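Side-chain contacts in maternal protein tudor (Drosophila melanogaster, PDB 4Q5W), which may act in the piRNA pathway with Aubergine and AGO3 to repress transposons, its extended-Tudor domains, here the ninth, recognising methylated partner proteins: residues A[77-82]-A[86-91]; A[29-34]-A[98-103]; A[156-159]-A[163-166]; A[122-127]-A[172-177]. All blocks are in the same frame, centred on the assembly; numbering follows the deposited sequence.

Interaction 1: A[77-82]-A[86-91]; sequences YKVILI and NTTVVD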
loop_
_atom_site.group_PDB
_atom_site.type_symbol
_atom_site.label_atom_id
_atom_site.label_comp_id
_atom_site.label_asym_id
_atom_site.label_seq_id
_atom_site.Cartn_x
_atom_site.Cartn_y
_atom_site.Cartn_z
ATOM N N TYR A 77 -6.914 -10.489 -15.030
ATOM C CA TYR A 77 -7.396 -10.337 -13.663
ATOM C C TYR A 77 -6.861 -9.045 -13.084
ATOM O O TYR A 77 -5.699 -8.712 -13.298
ATOM C CB TYR A 77 -6.883 -11.478 -12.782
ATOM C CG TYR A 77 -7.267 -12.864 -13.238
ATOM C CD1 TYR A 77 -8.330 -13.533 -12.649
ATOM C CD2 TYR A 77 -6.548 -13.517 -14.231
ATOM C CE1 TYR A 77 -8.678 -14.805 -13.046
ATOM C CE2 TYR A 77 -6.896 -14.796 -14.644
ATOM C CZ TYR A 77 -7.961 -15.433 -14.042
ATOM O OH TYR A 77 -8.316 -16.704 -14.419
ATOM N N LYS A 78 -7.707 -8.320 -12.356
ATOM C CA LYS A 78 -7.221 -7.257 -11.493
ATOM C C LYS A 78 -6.962 -7.875 -10.134
ATOM O O LYS A 78 -7.841 -8.522 -9.559
ATOM C CB LYS A 78 -8.234 -6.115 -11.351
ATOM C CG LYS A 78 -7.720 -4.994 -10.427
ATOM C CD LYS A 78 -8.668 -3.809 -10.357
ATOM C CE LYS A 78 -8.042 -2.652 -9.556
ATOM N NZ LYS A 78 -8.995 -1.515 -9.343
ATOM N N VAL A 79 -5.746 -7.698 -9.633
ATOM C CA VAL A 79 -5.354 -8.301 -8.369
ATOM C C VAL A 79 -4.806 -7.249 -7.416
ATOM O O VAL A 79 -4.394 -6.175 -7.847
ATOM C CB VAL A 79 -4.262 -9.365 -8.575
ATOM C CG1 VAL A 79 -4.721 -10.412 -9.586
ATOM C CG2 VAL A 79 -2.961 -8.713 -9.033
ATOM N N ILE A 80 -4.821 -7.569 -6.125
ATOM C CA ILE A 80 -4.105 -6.781 -5.124
ATOM C C ILE A 80 -2.838 -7.531 -4.715
ATOM O O ILE A 80 -2.861 -8.750 -4.514
ATOM C CB ILE A 80 -4.983 -6.449 -3.879
ATOM C CG1 ILE A 80 -4.156 -5.706 -2.818
ATOM C CG2 ILE A 80 -5.597 -7.696 -3.275
ATOM C CD1 ILE A 80 -4.988 -5.202 -1.623
ATOM N N LEU A 81 -1.721 -6.814 -4.623
ATOM C CA LEU A 81 -0.501 -7.396 -4.073
ATOM C C LEU A 81 -0.616 -7.263 -2.566
ATOM O O LEU A 81 -0.308 -6.201 -1.996
ATOM C CB LEU A 81 0.742 -6.676 -4.596
ATOM C CG LEU A 81 0.808 -6.479 -6.124
ATOM C CD1 LEU A 81 2.137 -5.865 -6.536
ATOM C CD2 LEU A 81 0.564 -7.791 -6.869
ATOM N N ILE A 82 -1.083 -8.334 -1.932
ATOM C CA ILE A 82 -1.572 -8.274 -0.556
ATOM C C ILE A 82 -0.565 -7.785 0.473
ATOM O O ILE A 82 -0.949 -7.202 1.490
ATOM C CB ILE A 82 -2.160 -9.614 -0.087
ATOM C CG1 ILE A 82 -1.093 -10.716 -0.105
ATOM C CG2 ILE A 82 -3.361 -9.982 -0.945
ATOM C CD1 ILE A 82 -1.503 -11.954 0.675
ATOM N N ASN A 86 -1.038 -2.172 -3.324
ATOM C CA ASN A 86 -1.308 -1.686 -4.670
ATOM C C ASN A 86 -1.970 -2.750 -5.528
ATOM O O ASN A 86 -1.925 -3.938 -5.199
ATOM C CB ASN A 86 -0.044 -1.140 -5.352
ATOM C CG ASN A 86 1.062 -2.167 -5.454
ATOM O OD1 ASN A 86 1.467 -2.752 -4.454
ATOM N ND2 ASN A 86 1.549 -2.399 -6.672
ATOM N N THR A 87 -2.604 -2.315 -6.611
ATOM C CA THR A 87 -3.291 -3.233 -7.510
ATOM C C THR A 87 -2.650 -3.217 -8.891
ATOM O O THR A 87 -1.919 -2.294 -9.247
ATOM C CB THR A 87 -4.791 -2.898 -7.646
ATOM O OG1 THR A 87 -4.963 -1.675 -8.376
ATOM C CG2 THR A 87 -5.453 -2.787 -6.286
ATOM N N THR A 88 -2.940 -4.242 -9.681
ATOM C CA THR A 88 -2.387 -4.320 -11.019
ATOM C C THR A 88 -3.168 -5.345 -11.812
ATOM O O THR A 88 -3.956 -6.111 -11.245
ATOM C CB THR A 88 -0.883 -4.682 -10.992
ATOM O OG1 THR A 88 -0.333 -4.566 -12.308
ATOM C CG2 THR A 88 -0.672 -6.086 -10.479
ATOM N N VAL A 89 -2.955 -5.355 -13.122
ATOM C CA VAL A 89 -3.675 -6.264 -14.004
ATOM C C VAL A 89 -2.697 -7.214 -14.660
ATOM O O VAL A 89 -1.710 -6.785 -15.268
ATOM C CB VAL A 89 -4.452 -5.505 -15.088
ATOM C CG1 VAL A 89 -4.969 -6.462 -16.147
ATOM C CG2 VAL A 89 -5.593 -4.723 -14.460
ATOM N N VAL A 90 -2.971 -8.509 -14.526
ATOM C CA VAL A 90 -2.087 -9.541 -15.043
ATOM C C VAL A 90 -2.871 -10.496 -15.939
ATOM O O VAL A 90 -4.108 -10.512 -15.921
ATOM C CB VAL A 90 -1.441 -10.340 -13.899
ATOM C CG1 VAL A 90 -0.723 -9.400 -12.930
ATOM C CG2 VAL A 90 -2.498 -11.135 -13.162
ATOM N N ASP A 91 -2.157 -11.284 -16.732
ATOM C CA ASP A 91 -2.817 -12.263 -17.580
ATOM C C ASP A 91 -2.366 -13.683 -17.262
ATOM O O ASP A 91 -2.725 -14.624 -17.966
ATOM C CB ASP A 91 -2.620 -11.942 -19.069
ATOM C CG ASP A 91 -1.173 -12.026 -19.507
ATOM O OD1 ASP A 91 -0.291 -12.201 -18.643
ATOM O OD2 ASP A 91 -0.919 -11.914 -20.729
#
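The β hairpin of strands 77-81 and 87-90 belongs to the antiparallel sheet of the Tudor core, and its register is fixed by paired backbone bonds: Y77 and V90 exchange two, V79 and T88 another two. The straightest is V79 N to T88 O, 2.9 Å with 174° at the hydrogen; L81 N to N86 O, also 2.9 Å, adds a fifth bond beside the turn. K78-V89 and I80-T87 are the non-hydrogen-bonded pairs between them.

The side chains sort by sheet face. On one, V79 and T88 run alongside each other in the same direction, CG2 to CG2 3.8 Å, and V79 CG1 meets V90 CG2 diagonally at 4.3 Å. L81 completes this apolar row. Its CD2 approaches the T88 methyl, while its CD1 lies against the N86 amide, 3.5 Å from ND2. N86 reaches it because chi1 of 58° sets CG between its own backbone N and carbonyl carbon, swinging the amide back across the leucine.

On the other face K78 is fully extended (chi1 180°) and runs obliquely past T87, bringing CE to 3.4 Å from OG1; this is a methylene contact, since NZ stays farther off. T87 CB rests 3.3 Å from V79 O.

Beyond the hairpin, the Y77 hydroxyl bonds A47 N, V55 meets L81 and V90, and F57 touches N86 and T88. The hairpin forms the last two strands of the four-strand antiparallel sheet 52-56, 63-71, 77-81, 87-90, which belongs to the SH3-like barrel of the Tudor family.

Interaction 2: A[29-34]-A[98-103]; sequences DIICEK and QEFTLI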
loop_
_atom_site.group_PDB
_atom_site.type_symbol
_atom_site.label_atom_id
_atom_site.label_comp_id
_atom_site.label_asym_id
_atom_site.label_seq_id
_atom_site.Cartn_x
_atom_site.Cartn_y
_atom_site.Cartn_z
ATOM N N ASP A 29 11.156 -9.698 3.718
ATOM C CA ASP A 29 12.335 -10.084 2.952
ATOM C C ASP A 29 12.332 -11.571 2.626
ATOM O O ASP A 29 12.683 -11.953 1.514
ATOM C CB ASP A 29 13.622 -9.730 3.689
ATOM C CG ASP A 29 13.918 -8.242 3.673
ATOM O OD1 ASP A 29 13.178 -7.483 3.011
ATOM O OD2 ASP A 29 14.901 -7.837 4.322
ATOM N N ILE A 30 11.947 -12.401 3.597
ATOM C CA ILE A 30 11.912 -13.853 3.391
ATOM C C ILE A 30 10.840 -14.240 2.379
ATOM O O ILE A 30 11.049 -15.129 1.552
ATOM C CB ILE A 30 11.682 -14.608 4.726
ATOM C CG1 ILE A 30 12.915 -14.476 5.626
ATOM C CG2 ILE A 30 11.409 -16.065 4.479
ATOM C CD1 ILE A 30 12.641 -14.754 7.096
ATOM N N ILE A 31 9.691 -13.571 2.435
ATOM C CA ILE A 31 8.619 -13.839 1.472
ATOM C C ILE A 31 9.102 -13.554 0.055
ATOM O O ILE A 31 8.966 -14.399 -0.835
ATOM C CB ILE A 31 7.339 -13.033 1.789
ATOM C CG1 ILE A 31 6.760 -13.464 3.139
ATOM C CG2 ILE A 31 6.308 -13.183 0.675
ATOM C CD1 ILE A 31 5.568 -12.616 3.609
ATOM N N CYS A 32 9.696 -12.376 -0.134
ATOM C CA CYS A 32 10.238 -11.973 -1.434
ATOM C C CYS A 32 11.315 -12.927 -1.928
ATOM O O CYS A 32 11.325 -13.315 -3.092
ATOM C CB CYS A 32 10.827 -10.563 -1.362
ATOM S SG CYS A 32 9.617 -9.245 -1.147
ATOM N N GLU A 33 12.237 -13.287 -1.042
ATOM C CA GLU A 33 13.326 -14.185 -1.420
ATOM C C GLU A 33 12.777 -15.538 -1.852
ATOM O O GLU A 33 13.197 -16.099 -2.862
ATOM C CB GLU A 33 14.327 -14.363 -0.276
ATOM C CG GLU A 33 15.174 -15.610 -0.417
ATOM C CD GLU A 33 16.636 -15.377 -0.118
ATOM O OE1 GLU A 33 16.992 -15.277 1.077
ATOM O OE2 GLU A 33 17.430 -15.299 -1.081
ATOM N N LYS A 34 11.827 -16.063 -1.092
ATOM C CA LYS A 34 11.268 -17.367 -1.430
ATOM C C LYS A 34 10.459 -17.344 -2.733
ATOM O O LYS A 34 10.571 -18.254 -3.565
ATOM C CB LYS A 34 10.436 -17.902 -0.268
ATOM C CG LYS A 34 11.291 -18.433 0.879
ATOM C CD LYS A 34 10.429 -18.743 2.094
ATOM C CE LYS A 34 11.240 -19.411 3.191
ATOM N NZ LYS A 34 11.680 -20.771 2.786
ATOM N N GLN A 98 2.431 -23.633 -0.496
ATOM C CA GLN A 98 1.745 -23.998 0.744
ATOM C C GLN A 98 2.272 -23.302 2.000
ATOM O O GLN A 98 1.505 -23.023 2.935
ATOM C CB GLN A 98 1.805 -25.519 0.938
ATOM C CG GLN A 98 0.993 -26.039 2.117
ATOM C CD GLN A 98 -0.498 -25.787 1.969
ATOM O OE1 GLN A 98 -0.991 -25.500 0.875
ATOM N NE2 GLN A 98 -1.228 -25.911 3.074
ATOM N N GLU A 99 3.572 -23.034 2.024
ATOM C CA GLU A 99 4.215 -22.454 3.211
ATOM C C GLU A 99 3.714 -21.051 3.560
ATOM O O GLU A 99 3.951 -20.562 4.671
ATOM C CB GLU A 99 5.741 -22.453 3.059
ATOM C CG GLU A 99 6.255 -21.649 1.867
ATOM C CD GLU A 99 7.768 -21.642 1.773
ATOM O OE1 GLU A 99 8.434 -22.005 2.766
ATOM O OE2 GLU A 99 8.300 -21.276 0.703
ATOM N N PHE A 100 3.016 -20.412 2.621
ATOM C CA PHE A 100 2.529 -19.048 2.816
ATOM C C PHE A 100 1.056 -18.964 3.191
ATOM O O PHE A 100 0.580 -17.891 3.562
ATOM C CB PHE A 100 2.712 -18.221 1.540
ATOM C CG PHE A 100 4.136 -18.091 1.095
ATOM C CD1 PHE A 100 5.013 -17.252 1.770
ATOM C CD2 PHE A 100 4.591 -18.780 -0.014
ATOM C CE1 PHE A 100 6.324 -17.126 1.358
ATOM C CE2 PHE A 100 5.904 -18.658 -0.433
ATOM C CZ PHE A 100 6.769 -17.824 0.254
ATOM N N THR A 101 0.337 -20.084 3.096
ATOM C CA THR A 101 -1.118 -20.101 3.253
ATOM C C THR A 101 -1.641 -19.399 4.512
ATOM O O THR A 101 -2.644 -18.690 4.471
ATOM C CB THR A 101 -1.649 -21.544 3.242
ATOM O OG1 THR A 101 -1.133 -22.229 2.094
ATOM C CG2 THR A 101 -3.171 -21.555 3.214
ATOM N N LEU A 102 -0.962 -19.611 5.635
ATOM C CA LEU A 102 -1.450 -19.072 6.909
ATOM C C LEU A 102 -0.781 -17.772 7.354
ATOM O O LEU A 102 -1.093 -17.246 8.416
ATOM C CB LEU A 102 -1.275 -20.116 8.008
ATOM C CG LEU A 102 -2.000 -21.428 7.729
ATOM C CD1 LEU A 102 -1.524 -22.489 8.689
ATOM C CD2 LEU A 102 -3.485 -21.198 7.868
ATOM N N ILE A 103 0.142 -17.265 6.550
ATOM C CA ILE A 103 0.838 -16.028 6.886
ATOM C C ILE A 103 -0.013 -14.827 6.482
ATOM O O ILE A 103 -0.298 -14.633 5.306
ATOM C CB ILE A 103 2.199 -15.933 6.167
ATOM C CG1 ILE A 103 2.993 -17.239 6.338
ATOM C CG2 ILE A 103 2.982 -14.712 6.659
ATOM C CD1 ILE A 103 3.348 -17.573 7.772
#
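K34 NZ and E99 OE1 form the salt bridge of this contact, a weak one at 3.5 Å. It ties helix 25-37, the helix that in extended Tudor domains links the two lobes, to the turn-containing loop 98-103 between strands 87-90 and 108-112. The lysine chain bends only at its end (chi4 -68°), and the carboxylate lies across its aliphatic part as well, with E99 OE2 3.6 Å from K34 CD. Much of the pairing is thus contact with methylenes, consistent with a loose surface bridge.

Underneath, the buried F100 ring carries the apolar load. K34 CB comes to the ring edge near its plane, 3.7 Å from CZ, whereas I31 CG2 meets CE1 obliquely at 4.0 Å. One ring face is covered from within its own segment: E99 CG sits 3.7 Å above the plane of the F100 ring, nearer the ring's periphery than its centre. That placement follows from E99 chi1 of 60°, which folds the chain over the phenyl before it extends toward the lysine.

R65 of strand 63-71 touches both I31 and F100, and its NH2 bonds I103 O. A type I turn holds the phenylalanine's backbone, closed by I103 N to F100 O at 3.1 Å.

Interaction 3: A[156-159]-A[163-166]; sequences LTTK and SLKI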
loop_
_atom_site.group_PDB
_atom_site.type_symbol
_atom_site.label_atom_id
_atom_site.label_comp_id
_atom_site.label_asym_id
_atom_site.label_seq_id
_atom_site.Cartn_x
_atom_site.Cartn_y
_atom_site.Cartn_z
ATOM N N LEU A 156 1.261 10.529 11.417
ATOM C CA LEU A 156 2.478 10.127 10.724
ATOM C C LEU A 156 3.490 11.262 10.692
ATOM O O LEU A 156 3.136 12.408 10.420
ATOM C CB LEU A 156 2.154 9.707 9.288
ATOM C CG LEU A 156 1.073 8.633 9.130
ATOM C CD1 LEU A 156 0.712 8.477 7.663
ATOM C CD2 LEU A 156 1.543 7.313 9.709
ATOM N N THR A 157 4.746 10.942 10.978
ATOM C CA THR A 157 5.842 11.907 10.944
ATOM C C THR A 157 6.937 11.342 10.029
ATOM O O THR A 157 7.232 10.155 10.115
ATOM C CB THR A 157 6.410 12.114 12.369
ATOM O OG1 THR A 157 5.344 12.443 13.274
ATOM C CG2 THR A 157 7.435 13.223 12.396
ATOM N N THR A 158 7.536 12.166 9.169
ATOM C CA THR A 158 8.602 11.641 8.313
ATOM C C THR A 158 9.742 11.154 9.194
ATOM O O THR A 158 10.133 11.824 10.148
ATOM C CB THR A 158 9.128 12.674 7.300
ATOM O OG1 THR A 158 9.685 13.799 7.998
ATOM C CG2 THR A 158 8.005 13.140 6.382
ATOM N N LYS A 159 10.240 9.957 8.903
ATOM C CA LYS A 159 11.291 9.353 9.716
ATOM C C LYS A 159 12.646 9.870 9.261
ATOM O O LYS A 159 13.495 9.109 8.809
ATOM C CB LYS A 159 11.230 7.825 9.633
ATOM C CG LYS A 159 11.997 7.131 10.763
ATOM C CD LYS A 159 11.366 7.459 12.102
ATOM C CE LYS A 159 12.173 6.890 13.265
ATOM N NZ LYS A 159 11.676 7.418 14.576
ATOM N N SER A 163 11.409 15.584 10.764
ATOM C CA SER A 163 10.275 15.145 11.569
ATOM C C SER A 163 9.008 15.868 11.126
ATOM O O SER A 163 8.281 16.439 11.937
ATOM C CB SER A 163 10.524 15.345 13.062
ATOM O OG SER A 163 11.418 14.362 13.564
ATOM N N LEU A 164 8.755 15.835 9.827
ATOM C CA LEU A 164 7.639 16.563 9.253
ATOM C C LEU A 164 6.302 15.948 9.659
ATOM O O LEU A 164 6.096 14.743 9.507
ATOM C CB LEU A 164 7.796 16.604 7.745
ATOM C CG LEU A 164 6.785 17.417 6.962
ATOM C CD1 LEU A 164 7.532 18.188 5.892
ATOM C CD2 LEU A 164 5.740 16.480 6.362
ATOM N N LYS A 165 5.408 16.780 10.186
ATOM C CA LYS A 165 4.117 16.317 10.688
ATOM C C LYS A 165 3.150 16.274 9.527
ATOM O O LYS A 165 2.667 17.311 9.068
ATOM C CB LYS A 165 3.594 17.267 11.770
ATOM C CG LYS A 165 4.566 17.474 12.926
ATOM C CD LYS A 165 4.036 18.486 13.943
ATOM C CE LYS A 165 4.860 18.434 15.230
ATOM N NZ LYS A 165 4.389 19.384 16.282
ATOM N N ILE A 166 2.875 15.074 9.039
ATOM C CA ILE A 166 2.240 14.939 7.734
ATOM C C ILE A 166 0.811 15.464 7.664
ATOM O O ILE A 166 0.436 16.093 6.684
ATOM C CB ILE A 166 2.346 13.503 7.219
ATOM C CG1 ILE A 166 3.818 13.155 7.020
ATOM C CG2 ILE A 166 1.610 13.345 5.893
ATOM C CD1 ILE A 166 4.074 11.682 6.792
HETATM O O HOH W 1 11.030 11.715 12.898
#
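The flat groups here are peptide units. Over one face of the S163 carbonyl lies the T157 methyl, CG2 standing 3.3 Å from S163 C; T157 has two deposited conformers, so this contact is provisional. L164 N of the same unit gives its hydrogen to T158 OG1, which is 2.9 Å away with 152° at the hydrogen and sits somewhat above the plane on the methyl's side. The next carbonyl is approached in its plane: T158 N bonds L164 O on a lone pair, at 3.0 Å with a C=O...N angle of 141°, and T157 CA adds a CH...O contact to this oxygen. I166 N returns to L156 O, again at 3.0 Å.

T158 carries the side-chain part. Its chi1 of 61° holds OG1 between the backbone N and carbonyl carbon, facing L164 N, and leaves CG2 3.7 Å from L164 CB. OG1 has a second partner in D160 OD1, within the intervening turn. With a valine here the hydroxyl is gone, and L164 N would probably be left without its acceptor and D160 OD1 would lose this hydroxyl partner.

After strand 153-158 the chain turns back alongside it and enters helix 166-182, in the staphylococcal-nuclease-like lobe of the extended Tudor domain. A single bridge, T157 with K165, joins the two backbones, and K165 is the N-cap residue of that helix.

I166 enters the helix with CD1 3.7 Å from L156 CB; M112 touches both residues, and F129 and L132 pack on I166. At the outer end one water donates to T158 O and bonds S163 OG, 2.8 Å away.

Interaction 4: A[122-127]-A[172-177]; sequences KALTLT and KLVQAE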
loop_
_atom_site.group_PDB
_atom_site.type_symbol
_atom_site.label_atom_id
_atom_site.label_comp_id
_atom_site.label_asym_id
_atom_site.label_seq_id
_atom_site.Cartn_x
_atom_site.Cartn_y
_atom_site.Cartn_z
ATOM N N LYS A 122 -9.383 16.053 -3.585
ATOM C CA LYS A 122 -8.821 14.707 -3.503
ATOM C C LYS A 122 -7.551 14.498 -4.335
ATOM O O LYS A 122 -6.532 13.989 -3.830
ATOM C CB LYS A 122 -9.876 13.680 -3.926
ATOM C CG LYS A 122 -11.062 13.568 -2.978
ATOM C CD LYS A 122 -12.064 12.520 -3.487
ATOM C CE LYS A 122 -13.189 12.295 -2.495
ATOM N NZ LYS A 122 -14.019 13.517 -2.328
ATOM N N ALA A 123 -7.624 14.855 -5.616
ATOM C CA ALA A 123 -6.497 14.661 -6.521
ATOM C C ALA A 123 -5.289 15.501 -6.105
ATOM O O ALA A 123 -4.159 15.019 -6.102
ATOM C CB ALA A 123 -6.899 14.965 -7.962
ATOM N N LEU A 124 -5.526 16.754 -5.739
ATOM C CA LEU A 124 -4.414 17.608 -5.323
ATOM C C LEU A 124 -3.780 17.095 -4.029
ATOM O O LEU A 124 -2.562 17.117 -3.859
ATOM C CB LEU A 124 -4.888 19.055 -5.156
ATOM C CG LEU A 124 -3.890 20.062 -4.569
ATOM C CD1 LEU A 124 -2.618 20.131 -5.388
ATOM C CD2 LEU A 124 -4.557 21.433 -4.526
ATOM N N THR A 125 -4.616 16.641 -3.112
ATOM C CA THR A 125 -4.129 16.115 -1.854
ATOM C C THR A 125 -3.277 14.883 -2.106
ATOM O O THR A 125 -2.206 14.742 -1.528
ATOM C CB THR A 125 -5.281 15.763 -0.896
ATOM O OG1 THR A 125 -5.957 16.969 -0.512
ATOM C CG2 THR A 125 -4.757 15.045 0.365
ATOM N N LEU A 126 -3.744 13.994 -2.973
ATOM C CA LEU A 126 -3.010 12.746 -3.180
ATOM C C LEU A 126 -1.682 12.931 -3.915
ATOM O O LEU A 126 -0.692 12.265 -3.592
ATOM C CB LEU A 126 -3.892 11.691 -3.841
ATOM C CG LEU A 126 -4.983 11.211 -2.884
ATOM C CD1 LEU A 126 -5.636 9.935 -3.408
ATOM C CD2 LEU A 126 -4.453 11.018 -1.450
ATOM N N THR A 127 -1.637 13.836 -4.884
ATOM C CA THR A 127 -0.386 14.102 -5.591
ATOM C C THR A 127 0.621 14.810 -4.675
ATOM O O THR A 127 1.829 14.530 -4.728
ATOM C CB THR A 127 -0.605 14.884 -6.920
ATOM O OG1 THR A 127 0.634 14.994 -7.628
ATOM C CG2 THR A 127 -1.169 16.277 -6.668
ATOM N N LYS A 172 -1.420 22.222 4.952
ATOM C CA LYS A 172 -0.753 23.494 4.671
ATOM C C LYS A 172 -0.346 23.629 3.207
ATOM O O LYS A 172 -0.605 24.658 2.589
ATOM C CB LYS A 172 0.461 23.685 5.585
ATOM C CG LYS A 172 1.174 25.015 5.355
ATOM C CD LYS A 172 2.234 25.286 6.406
ATOM C CE LYS A 172 3.467 24.450 6.193
ATOM N NZ LYS A 172 4.507 24.781 7.211
ATOM N N LEU A 173 0.292 22.593 2.660
ATOM C CA LEU A 173 0.715 22.590 1.258
ATOM C C LEU A 173 -0.443 22.678 0.266
ATOM O O LEU A 173 -0.342 23.376 -0.738
ATOM C CB LEU A 173 1.561 21.361 0.933
ATOM C CG LEU A 173 2.925 21.208 1.609
ATOM C CD1 LEU A 173 3.651 19.984 1.084
ATOM C CD2 LEU A 173 3.796 22.457 1.425
ATOM N N VAL A 174 -1.528 21.952 0.539
ATOM C CA VAL A 174 -2.698 21.974 -0.340
ATOM C C VAL A 174 -3.357 23.356 -0.305
ATOM O O VAL A 174 -3.695 23.925 -1.337
ATOM C CB VAL A 174 -3.712 20.868 0.037
ATOM C CG1 VAL A 174 -5.053 21.069 -0.688
ATOM C CG2 VAL A 174 -3.136 19.482 -0.265
ATOM N N GLN A 175 -3.518 23.909 0.892
ATOM C CA GLN A 175 -4.123 25.227 1.026
ATOM C C GLN A 175 -3.271 26.285 0.335
ATOM O O GLN A 175 -3.802 27.228 -0.256
ATOM C CB GLN A 175 -4.325 25.579 2.502
ATOM C CG GLN A 175 -5.399 24.742 3.185
ATOM C CD GLN A 175 -6.806 25.110 2.753
ATOM O OE1 GLN A 175 -7.331 24.580 1.767
ATOM N NE2 GLN A 175 -7.438 26.005 3.503
ATOM N N ALA A 176 -1.953 26.123 0.402
ATOM C CA ALA A 176 -1.040 27.101 -0.179
ATOM C C ALA A 176 -1.138 27.122 -1.700
ATOM O O ALA A 176 -1.075 28.184 -2.315
ATOM C CB ALA A 176 0.398 26.825 0.263
ATOM N N GLU A 177 -1.312 25.946 -2.300
ATOM C CA GLU A 177 -1.453 25.841 -3.746
ATOM C C GLU A 177 -2.810 26.381 -4.207
ATOM O O GLU A 177 -2.887 27.125 -5.181
ATOM C CB GLU A 177 -1.262 24.392 -4.209
ATOM C CG GLU A 177 -1.349 24.214 -5.723
ATOM C CD GLU A 177 -0.651 22.951 -6.206
ATOM O OE1 GLU A 177 -0.960 22.498 -7.327
ATOM O OE2 GLU A 177 0.225 22.430 -5.484
#
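L124 and V174 interleave head to tail, L124 CD2 meeting V174 CG1 at 3.9 Å. The other leucine methyl, CD1, lies over the flat face of the E177 carboxylate, 3.5 Å from both CD and OE1. Its height of about 3.4 Å above the carboxylate plane is the evidence for face-on approach: an apolar contact with the flat side of the carboxylate, not a polar bond. The second valine branch turns to T125, with V174 CG2 3.8 Å from OG1.

Torsions distribute these branches. L124 has CG opposite its backbone N (chi1 173°), which carries both methyls across the gap between helices, and E177 extends from its own helix to meet CD1. Were an alanine to replace this leucine, V174 CG1 and the E177 carboxylate would probably both lose their apolar partner, opening a gap between the helices.

The segments belong to helices 122-134 and 166-182, which pack against each other in the staphylococcal-nuclease-like lobe. Their local axes approach to 9.8 Å, and the N-to-C directions differ by 126°, a strongly oblique crossing. T125 and V174 are the residues with the closest CA atoms, 6.2 Å apart.

Farther out, T125 OG1 is held by N121 O one turn back in the chain, so V174 CG2 meets a hydroxyl oxygen already bonded to N121 O. L178 touches L124, and L170 touches T125, extending the helix-helix seam in both directions. Helix 116-120 closes the flank, where I117 lies against V174 and F118 against T125.

How the interactions relate
The four contacts divide between two lobes. Interactions 1 and 2 belong to the Tudor side: the hairpin falls, in sequence, between the two segments of interaction 2, their centres are 18 Å apart, and the nearest atoms come within about 5 Å. R65 relates them, touching I82 of the first and both I31 and F100 of the second. Interactions 3 and 4 belong to the other lobe, with centres 17 Å apart and nearest atoms about 6 Å; helix 166-182 starts in one and carries half of the other. Across the lobes separations grow, reaching 38 Å between the centres of interactions 2 and 4. No methylated ligand is present, so none of the contacts can be placed against a bound peptide.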